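Local coordinates for protein allergen Aed a 2 (Aedes aegypti, PDB 3DXL) that sequesters host biogenic amines and eicosanoids, among them serotonin, noradrenaline and leukotrienes, and so modulates mosquito blood feeding on vertebrates, at residues A[180-191]-A[242-253]. Numbering follows the deposited sequence.
With GOL (glycerol), chain F.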
ATOM      1  N   VAL A 180       4.601  21.055 -12.018  1.00 11.24           N
ATOM      2  CA  VAL A 180       4.534  19.869 -12.863  1.00 11.98           C
ATOM      3  C   VAL A 180       5.578  19.959 -13.971  1.00 11.99           C
ATOM      4  O   VAL A 180       5.379  20.652 -14.969  1.00 13.68           O
ATOM      5  CB  VAL A 180       3.129  19.686 -13.472  1.00 12.26           C
ATOM      6  CG1 VAL A 180       3.088  18.418 -14.320  1.00 13.17           C
ATOM      7  CG2 VAL A 180       2.048  19.627 -12.376  1.00 12.22           C
ATOM      8  N   LEU A 181       6.704  19.286 -13.777  1.00 11.47           N
ATOM      9  CA  LEU A 181       7.747  19.217 -14.790  1.00 11.86           C
ATOM     10  C   LEU A 181       7.337  18.292 -15.944  1.00 12.42           C
ATOM     11  O   LEU A 181       6.410  17.483 -15.804  1.00 12.88           O
ATOM     12  CB  LEU A 181       9.081  18.795 -14.163  1.00 12.43           C
ATOM     13  CG  LEU A 181       9.576  19.653 -12.991  1.00 12.28           C
ATOM     14  CD1 LEU A 181      10.829  19.054 -12.388  1.00 13.69           C
ATOM     15  CD2 LEU A 181       9.846  21.098 -13.428  1.00 12.57           C
ATOM     16  N   ASP A 182       8.015  18.439 -17.083  1.00 13.10           N
ATOM     17  CA  ASP A 182       7.617  17.801 -18.344  1.00 14.07           C
ATOM     18  C   ASP A 182       8.544  16.694 -18.799  1.00 14.25           C
ATOM     19  O   ASP A 182       8.252  16.004 -19.771  1.00 14.58           O
ATOM     20  CB  ASP A 182       7.581  18.846 -19.466  1.00 15.02           C
ATOM     21  CG  ASP A 182       6.295  19.609 -19.511  1.00 16.00           C
ATOM     22  OD1 ASP A 182       5.328  19.224 -18.822  1.00 17.43           O
ATOM     23  OD2 ASP A 182       6.258  20.605 -20.261  1.00 16.80           O
ATOM     24  N   ASP A 183       9.680  16.569 -18.133  1.00 13.74           N
ATOM     25  CA  ASP A 183      10.731  15.675 -18.589  1.00 14.46           C
ATOM     26  C   ASP A 183      10.505  14.217 -18.176  1.00 14.44           C
ATOM     27  O   ASP A 183       9.745  13.922 -17.250  1.00 14.06           O
ATOM     28  CB  ASP A 183      12.080  16.177 -18.077  1.00 15.13           C
ATOM     29  CG  ASP A 183      12.161  16.158 -16.559  1.00 17.92           C
ATOM     30  OD1 ASP A 183      11.675  17.107 -15.907  1.00 21.85           O
ATOM     31  OD2 ASP A 183      12.708  15.182 -16.015  1.00 21.21           O
ATOM     32  N   ALA A 184      11.196  13.319 -18.872  1.00 14.54           N
ATOM     33  CA  ALA A 184      11.096  11.879 -18.620  1.00 14.72           C
ATOM     34  C   ALA A 184      11.409  11.499 -17.172  1.00 14.36           C
ATOM     35  O   ALA A 184      10.736  10.641 -16.588  1.00 14.40           O
ATOM     36  CB  ALA A 184      12.003  11.106 -19.581  1.00 15.15           C
ATOM     37  N   LEU A 185      12.428  12.125 -16.592  1.00 14.09           N
ATOM     38  CA  LEU A 185      12.799  11.850 -15.204  1.00 14.31           C
ATOM     39  C   LEU A 185      11.645  12.142 -14.251  1.00 13.04           C
ATOM     40  O   LEU A 185      11.326  11.316 -13.388  1.00 13.11           O
ATOM     41  CB  LEU A 185      14.040  12.647 -14.791  1.00 14.43           C
ATOM     42  CG  LEU A 185      14.553  12.454 -13.360  1.00 15.69           C
ATOM     43  CD1 LEU A 185      14.964  11.013 -13.106  1.00 16.67           C
ATOM     44  CD2 LEU A 185      15.718  13.384 -13.063  1.00 16.00           C
ATOM     45  N   PHE A 186      11.015  13.304 -14.399  1.00 12.05           N
ATOM     46  CA  PHE A 186       9.910  13.653 -13.529  1.00 11.28           C
ATOM     47  C   PHE A 186       8.702  12.729 -13.724  1.00 11.17           C
ATOM     48  O   PHE A 186       8.000  12.402 -12.765  1.00 10.83           O
ATOM     49  CB  PHE A 186       9.510  15.120 -13.687  1.00 11.19           C
ATOM     50  CG  PHE A 186       8.428  15.532 -12.740  1.00 10.37           C
ATOM     51  CD1 PHE A 186       8.694  15.669 -11.378  1.00 10.44           C
ATOM     52  CD2 PHE A 186       7.135  15.737 -13.201  1.00 10.69           C
ATOM     53  CE1 PHE A 186       7.691  16.040 -10.494  1.00 11.04           C
ATOM     54  CE2 PHE A 186       6.122  16.107 -12.318  1.00 10.01           C
ATOM     55  CZ  PHE A 186       6.403  16.258 -10.968  1.00 10.16           C
ATOM     56  N   LYS A 187       8.464  12.299 -14.956  1.00 11.57           N
ATOM     57  CA  LYS A 187       7.393  11.344 -15.209  1.00 12.19           C
ATOM     58  C   LYS A 187       7.634  10.007 -14.510  1.00 12.46           C
ATOM     59  O   LYS A 187       6.702   9.404 -13.992  1.00 12.36           O
ATOM     60  CB  LYS A 187       7.167  11.165 -16.712  1.00 12.36           C
ATOM     61  CG  LYS A 187       6.686  12.447 -17.394  1.00 13.35           C
ATOM     62  CD  LYS A 187       6.329  12.222 -18.847  1.00 15.45           C
ATOM     63  CE  LYS A 187       5.906  13.524 -19.514  1.00 15.42           C
ATOM     64  NZ  LYS A 187       5.642  13.316 -20.960  1.00 17.00           N
ATOM     65  N   GLU A 188       8.886   9.575 -14.455  1.00 12.57           N
ATOM     66  CA  GLU A 188       9.224   8.331 -13.769  1.00 13.34           C
ATOM     67  C   GLU A 188       9.121   8.495 -12.258  1.00 11.93           C
ATOM     68  O   GLU A 188       8.608   7.622 -11.562  1.00 11.66           O
ATOM     69  CB  GLU A 188      10.627   7.873 -14.148  1.00 14.10           C
ATOM     70  CG  GLU A 188      10.862   6.397 -13.881  1.00 16.75           C
ATOM     71  CD  GLU A 188      12.270   5.933 -14.215  1.00 17.54           C
ATOM     72  OE1 GLU A 188      12.980   6.625 -14.981  1.00 21.51           O
ATOM     73  OE2 GLU A 188      12.667   4.868 -13.691  1.00 22.16           O
ATOM     74  N   HIS A 189       9.626   9.608 -11.744  1.00 10.94           N
ATOM     75  CA  HIS A 189       9.505   9.923 -10.337  1.00 10.29           C
ATOM     76  C   HIS A 189       8.032   9.954  -9.901  1.00 10.40           C
ATOM     77  O   HIS A 189       7.663   9.404  -8.853  1.00 10.24           O
ATOM     78  CB  HIS A 189      10.193  11.262 -10.035  1.00 10.27           C
ATOM     79  CG  HIS A 189       9.794  11.836  -8.717  1.00  9.71           C
ATOM     80  ND1 HIS A 189      10.297  11.374  -7.519  1.00 10.55           N
ATOM     81  CD2 HIS A 189       8.874  12.775  -8.402  1.00 10.30           C
ATOM     82  CE1 HIS A 189       9.728  12.032  -6.523  1.00 10.00           C
ATOM     83  NE2 HIS A 189       8.863  12.891  -7.034  1.00 10.70           N
ATOM     84  N   THR A 190       7.184  10.567 -10.720  1.00  9.88           N
ATOM     85  CA  THR A 190       5.778  10.700 -10.386  1.00 10.36           C
ATOM     86  C   THR A 190       5.092   9.337 -10.449  1.00 10.52           C
ATOM     87  O   THR A 190       4.210   9.057  -9.643  1.00 10.15           O
ATOM     88  CB  THR A 190       5.107  11.735 -11.303  1.00 10.19           C
ATOM     89  OG1 THR A 190       5.725  13.021 -11.094  1.00 11.17           O
ATOM     90  CG2 THR A 190       3.645  11.868 -11.006  1.00 10.45           C
ATOM     91  N   ASP A 191       5.518   8.483 -11.378  1.00 10.71           N
ATOM     92  CA  ASP A 191       5.062   7.089 -11.392  1.00 11.20           C
ATOM     93  C   ASP A 191       5.414   6.377 -10.076  1.00 10.62           C
ATOM     94  O   ASP A 191       4.579   5.664  -9.499  1.00 10.09           O
ATOM     95  CB  ASP A 191       5.640   6.352 -12.607  1.00 12.30           C
ATOM     96  CG  ASP A 191       5.000   4.994 -12.823  1.00 13.72           C
ATOM     97  OD1 ASP A 191       3.758   4.924 -12.957  1.00 14.87           O
ATOM     98  OD2 ASP A 191       5.746   4.007 -12.847  1.00 18.60           O
ATOM     99  N   GLU A 242       3.174   6.904 -18.876  1.00 18.99           N
ATOM    100  CA  GLU A 242       2.848   8.308 -18.648  1.00 18.20           C
ATOM    101  C   GLU A 242       1.554   8.519 -17.885  1.00 15.96           C
ATOM    102  O   GLU A 242       1.184   9.664 -17.593  1.00 15.29           O
ATOM    103  CB  GLU A 242       2.791   9.047 -19.975  1.00 19.06           C
ATOM    104  CG  GLU A 242       4.160   9.253 -20.588  1.00 22.16           C
ATOM    105  CD  GLU A 242       4.135  10.198 -21.766  1.00 24.58           C
ATOM    106  OE1 GLU A 242       3.112  10.246 -22.485  1.00 26.81           O
ATOM    107  OE2 GLU A 242       5.153  10.881 -21.984  1.00 27.65           O
ATOM    108  N   LYS A 243       0.878   7.422 -17.546  1.00 14.65           N
ATOM    109  CA  LYS A 243      -0.430   7.536 -16.921  0.50 13.72           C
ATOM    110  C   LYS A 243      -0.368   8.159 -15.524  1.00 12.88           C
ATOM    111  O   LYS A 243      -1.191   9.025 -15.222  1.00 11.94           O
ATOM    112  CB  LYS A 243      -1.187   6.202 -16.958  0.50 13.64           C
ATOM    113  CG  LYS A 243      -1.614   5.816 -18.381  0.50 14.65           C
ATOM    114  CD  LYS A 243      -2.157   4.401 -18.483  0.50 14.46           C
ATOM    115  CE  LYS A 243      -3.603   4.335 -18.066  0.50 15.60           C
ATOM    116  NZ  LYS A 243      -4.081   2.936 -17.957  0.50 16.26           N
ATOM    117  N   SER A 244       0.603   7.753 -14.698  1.00 11.92           N
ATOM    118  CA  SER A 244       0.769   8.352 -13.361  1.00 11.41           C
ATOM    119  C   SER A 244       0.936   9.865 -13.455  1.00 10.77           C
ATOM    120  O   SER A 244       0.234  10.631 -12.789  1.00 10.76           O
ATOM    121  CB  SER A 244       1.978   7.765 -12.631  1.00 10.87           C
ATOM    122  OG  SER A 244       1.720   6.443 -12.192  1.00 11.87           O
ATOM    123  N   TRP A 245       1.868  10.285 -14.304  1.00 10.79           N
ATOM    124  CA  TRP A 245       2.134  11.705 -14.501  1.00 11.40           C
ATOM    125  C   TRP A 245       0.900  12.436 -15.037  1.00 11.26           C
ATOM    126  O   TRP A 245       0.575  13.534 -14.578  1.00 11.71           O
ATOM    127  CB  TRP A 245       3.327  11.864 -15.439  1.00 12.39           C
ATOM    128  CG  TRP A 245       3.634  13.289 -15.811  1.00 12.66           C
ATOM    129  CD1 TRP A 245       4.373  14.188 -15.091  1.00 13.06           C
ATOM    130  CD2 TRP A 245       3.218  13.971 -17.005  1.00 12.99           C
ATOM    131  NE1 TRP A 245       4.443  15.391 -15.769  1.00 13.19           N
ATOM    132  CE2 TRP A 245       3.734  15.289 -16.936  1.00 13.63           C
ATOM    133  CE3 TRP A 245       2.451  13.605 -18.119  1.00 14.25           C
ATOM    134  CZ2 TRP A 245       3.527  16.234 -17.952  1.00 14.23           C
ATOM    135  CZ3 TRP A 245       2.233  14.552 -19.122  1.00 14.29           C
ATOM    136  CH2 TRP A 245       2.774  15.848 -19.031  1.00 14.39           C
ATOM    137  N   HIS A 246       0.209  11.825 -15.994  1.00 11.86           N
ATOM    138  CA  HIS A 246      -1.013  12.411 -16.525  1.00 12.22           C
ATOM    139  C   HIS A 246      -2.024  12.745 -15.434  1.00 11.61           C
ATOM    140  O   HIS A 246      -2.577  13.847 -15.405  1.00 11.58           O
ATOM    141  CB  HIS A 246      -1.662  11.494 -17.557  1.00 13.07           C
ATOM    142  CG  HIS A 246      -3.036  11.926 -17.957  1.00 14.12           C
ATOM    143  ND1 HIS A 246      -3.265  12.955 -18.847  1.00 16.08           N
ATOM    144  CD2 HIS A 246      -4.257  11.468 -17.587  1.00 15.09           C
ATOM    145  CE1 HIS A 246      -4.567  13.109 -19.010  1.00 16.58           C
ATOM    146  NE2 HIS A 246      -5.191  12.223 -18.252  1.00 15.70           N
ATOM    147  N   TYR A 247      -2.291  11.782 -14.549  1.00 10.94           N
ATOM    148  CA  TYR A 247      -3.281  12.017 -13.518  1.00 11.20           C
ATOM    149  C   TYR A 247      -2.807  13.028 -12.487  1.00 10.49           C
ATOM    150  O   TYR A 247      -3.594  13.864 -12.032  1.00 11.17           O
ATOM    151  CB  TYR A 247      -3.721  10.699 -12.874  1.00 11.39           C
ATOM    152  CG  TYR A 247      -4.704   9.950 -13.744  1.00 11.86           C
ATOM    153  CD1 TYR A 247      -6.021  10.378 -13.857  1.00 12.45           C
ATOM    154  CD2 TYR A 247      -4.309   8.833 -14.471  1.00 12.16           C
ATOM    155  CE1 TYR A 247      -6.925   9.706 -14.660  1.00 12.87           C
ATOM    156  CE2 TYR A 247      -5.218   8.145 -15.280  1.00 13.32           C
ATOM    157  CZ  TYR A 247      -6.513   8.595 -15.365  1.00 13.30           C
ATOM    158  OH  TYR A 247      -7.417   7.930 -16.153  1.00 14.65           O
ATOM    159  N   TYR A 248      -1.526  12.953 -12.134  1.00  9.89           N
ATOM    160  CA  TYR A 248      -0.954  13.946 -11.225  1.00  9.70           C
ATOM    161  C   TYR A 248      -1.116  15.373 -11.777  1.00  9.98           C
ATOM    162  O   TYR A 248      -1.657  16.251 -11.100  1.00  9.66           O
ATOM    163  CB  TYR A 248       0.515  13.622 -10.950  1.00  9.89           C
ATOM    164  CG  TYR A 248       1.216  14.648 -10.096  1.00 10.08           C
ATOM    165  CD1 TYR A 248       0.960  14.737  -8.730  1.00  9.75           C
ATOM    166  CD2 TYR A 248       2.118  15.561 -10.661  1.00  9.86           C
ATOM    167  CE1 TYR A 248       1.600  15.699  -7.935  1.00  9.98           C
ATOM    168  CE2 TYR A 248       2.761  16.519  -9.877  1.00  9.88           C
ATOM    169  CZ  TYR A 248       2.496  16.580  -8.522  1.00  9.83           C
ATOM    170  OH  TYR A 248       3.120  17.519  -7.731  1.00 10.53           O
ATOM    171  N   LYS A 249      -0.671  15.569 -13.015  1.00 10.18           N
ATOM    172  CA  LYS A 249      -0.768  16.870 -13.675  1.00 10.97           C
ATOM    173  C   LYS A 249      -2.222  17.331 -13.758  1.00 11.68           C
ATOM    174  O   LYS A 249      -2.543  18.479 -13.442  1.00 11.86           O
ATOM    175  CB  LYS A 249      -0.171  16.760 -15.068  1.00 10.97           C
ATOM    176  CG  LYS A 249      -0.338  18.010 -15.926  1.00 11.45           C
ATOM    177  CD  LYS A 249       0.404  17.868 -17.234  1.00 13.24           C
ATOM    178  CE  LYS A 249       0.106  19.019 -18.201  1.00 13.70           C
ATOM    179  NZ  LYS A 249       0.670  20.341 -17.771  1.00 14.62           N
ATOM    180  N   CYS A 250      -3.103  16.427 -14.179  1.00 13.11           N
ATOM    181  CA  CYS A 250      -4.511  16.743 -14.325  1.00 13.03           C
ATOM    182  C   CYS A 250      -5.108  17.223 -13.006  1.00 12.70           C
ATOM    183  O   CYS A 250      -5.766  18.256 -12.956  1.00 13.10           O
ATOM    184  CB  CYS A 250      -5.272  15.534 -14.862  1.00 13.97           C
ATOM    185  SG  CYS A 250      -6.908  15.896 -15.521  1.00 17.38           S
ATOM    186  N   LEU A 251      -4.852  16.485 -11.926  1.00 11.89           N
ATOM    187  CA  LEU A 251      -5.370  16.853 -10.617  1.00 11.58           C
ATOM    188  C   LEU A 251      -4.821  18.200 -10.142  1.00 11.20           C
ATOM    189  O   LEU A 251      -5.577  19.043  -9.653  1.00 12.06           O
ATOM    190  CB  LEU A 251      -5.083  15.756  -9.591  1.00 11.61           C
ATOM    191  CG  LEU A 251      -5.993  14.527  -9.722  1.00 12.27           C
ATOM    192  CD1 LEU A 251      -5.357  13.318  -9.060  1.00 13.35           C
ATOM    193  CD2 LEU A 251      -7.351  14.821  -9.124  1.00 13.13           C
ATOM    194  N   VAL A 252      -3.511  18.386 -10.294  1.00 11.16           N
ATOM    195  CA  VAL A 252      -2.832  19.607  -9.850  1.00 11.78           C
ATOM    196  C   VAL A 252      -3.334  20.863 -10.577  1.00 11.49           C
ATOM    197  O   VAL A 252      -3.317  21.961 -10.018  1.00 11.95           O
ATOM    198  CB  VAL A 252      -1.279  19.455  -9.970  1.00 11.94           C
ATOM    199  CG1 VAL A 252      -0.554  20.805  -9.819  1.00 13.43           C
ATOM    200  CG2 VAL A 252      -0.775  18.462  -8.936  1.00 12.95           C
ATOM    201  N   GLU A 253      -3.793  20.685 -11.812  1.00 11.25           N
ATOM    202  CA  GLU A 253      -4.257  21.795 -12.641  1.00 11.83           C
ATOM    203  C   GLU A 253      -5.777  21.940 -12.664  1.00 12.12           C
ATOM    204  O   GLU A 253      -6.300  22.851 -13.308  1.00 13.01           O
ATOM    205  CB  GLU A 253      -3.680  21.627 -14.045  1.00 11.87           C
ATOM    206  CG  GLU A 253      -2.146  21.743 -14.045  1.00 12.75           C
ATOM    207  CD  GLU A 253      -1.472  21.392 -15.368  1.00 12.23           C
ATOM    208  OE1 GLU A 253      -2.171  21.122 -16.368  1.00 14.76           O
ATOM    209  OE2 GLU A 253      -0.222  21.380 -15.399  1.00 13.38           O
TER
HETATM  210  C1  GOL F 308       5.369  16.036  -5.709  1.00 14.00           C
HETATM  211  O1  GOL F 308       4.042  16.398  -5.405  1.00 15.11           O
HETATM  212  C2  GOL F 308       5.519  14.519  -5.730  1.00 13.84           C
HETATM  213  O2  GOL F 308       6.879  14.180  -5.554  1.00 13.35           O
HETATM  214  C3  GOL F 308       5.007  13.978  -7.059  1.00 15.91           C
HETATM  215  O3  GOL F 308       5.794  14.478  -8.117  1.00 16.98           O
HETATM  216  O   HOH W   1       3.541  20.625 -17.365  1.00 17.39           O
HETATM  217  O   HOH W   2       4.169   8.652 -15.124  1.00 13.41           O
HETATM  218  O   HOH W   3       2.171   5.362 -15.117  1.00 17.52           O
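Helices 184-191 and 243-253 cross almost perpendicularly, at 87° and with 7.9 Å between their axes, Lys187 lying against Trp245 near the crossing while the loop before the first helix brings Val180 to Lys249. The crossing belongs to the C-terminal unit of the all-helical odorant-binding-protein (PBP/GOBP) fold, whose pocket takes biogenic amines, and one side of it reaches His189 of that pocket. With chi1 at 175°, CG of Trp245 lies trans to the backbone N and the indole reaches toward segment 180-191; Lys187, extended beyond CG, lies along one face of it. Its CE sits over the centre of the six-membered ring, 3.6 Å from the centroid, a CH-pi contact that NZ continues as a cation-pi interaction. The same NZ forms a salt bridge with Glu242 OE2 at 2.7 Å, approaching from above the carboxylate plane. At the indole edge, Trp245 NE1 donates to Leu181 O (2.9 Å), which pins the loop to the helix, and the Phe186 ring meets the five-membered ring rim to rim, planes at 87°, neither over the other's face. The methyls of Val180 divide the helix surface, CG1 against Trp245 and Lys249, CG2 against Tyr248 and Val252. Towards the pocket, Thr190 CG2 packs on Tyr248 CB, and a glycerol, probably from crystallisation, hydrogen-bonds through O1 to Tyr248 OH and through O2 to NE2 of His189, a noradrenaline-site residue. At the far end Ser244 OG donates to Asp191 OD1 (2.7 Å) on the anti side of the carboxylate. Near the crossing a water donates to Lys187 O and accepts from Trp245 N, 2.9 Å from each.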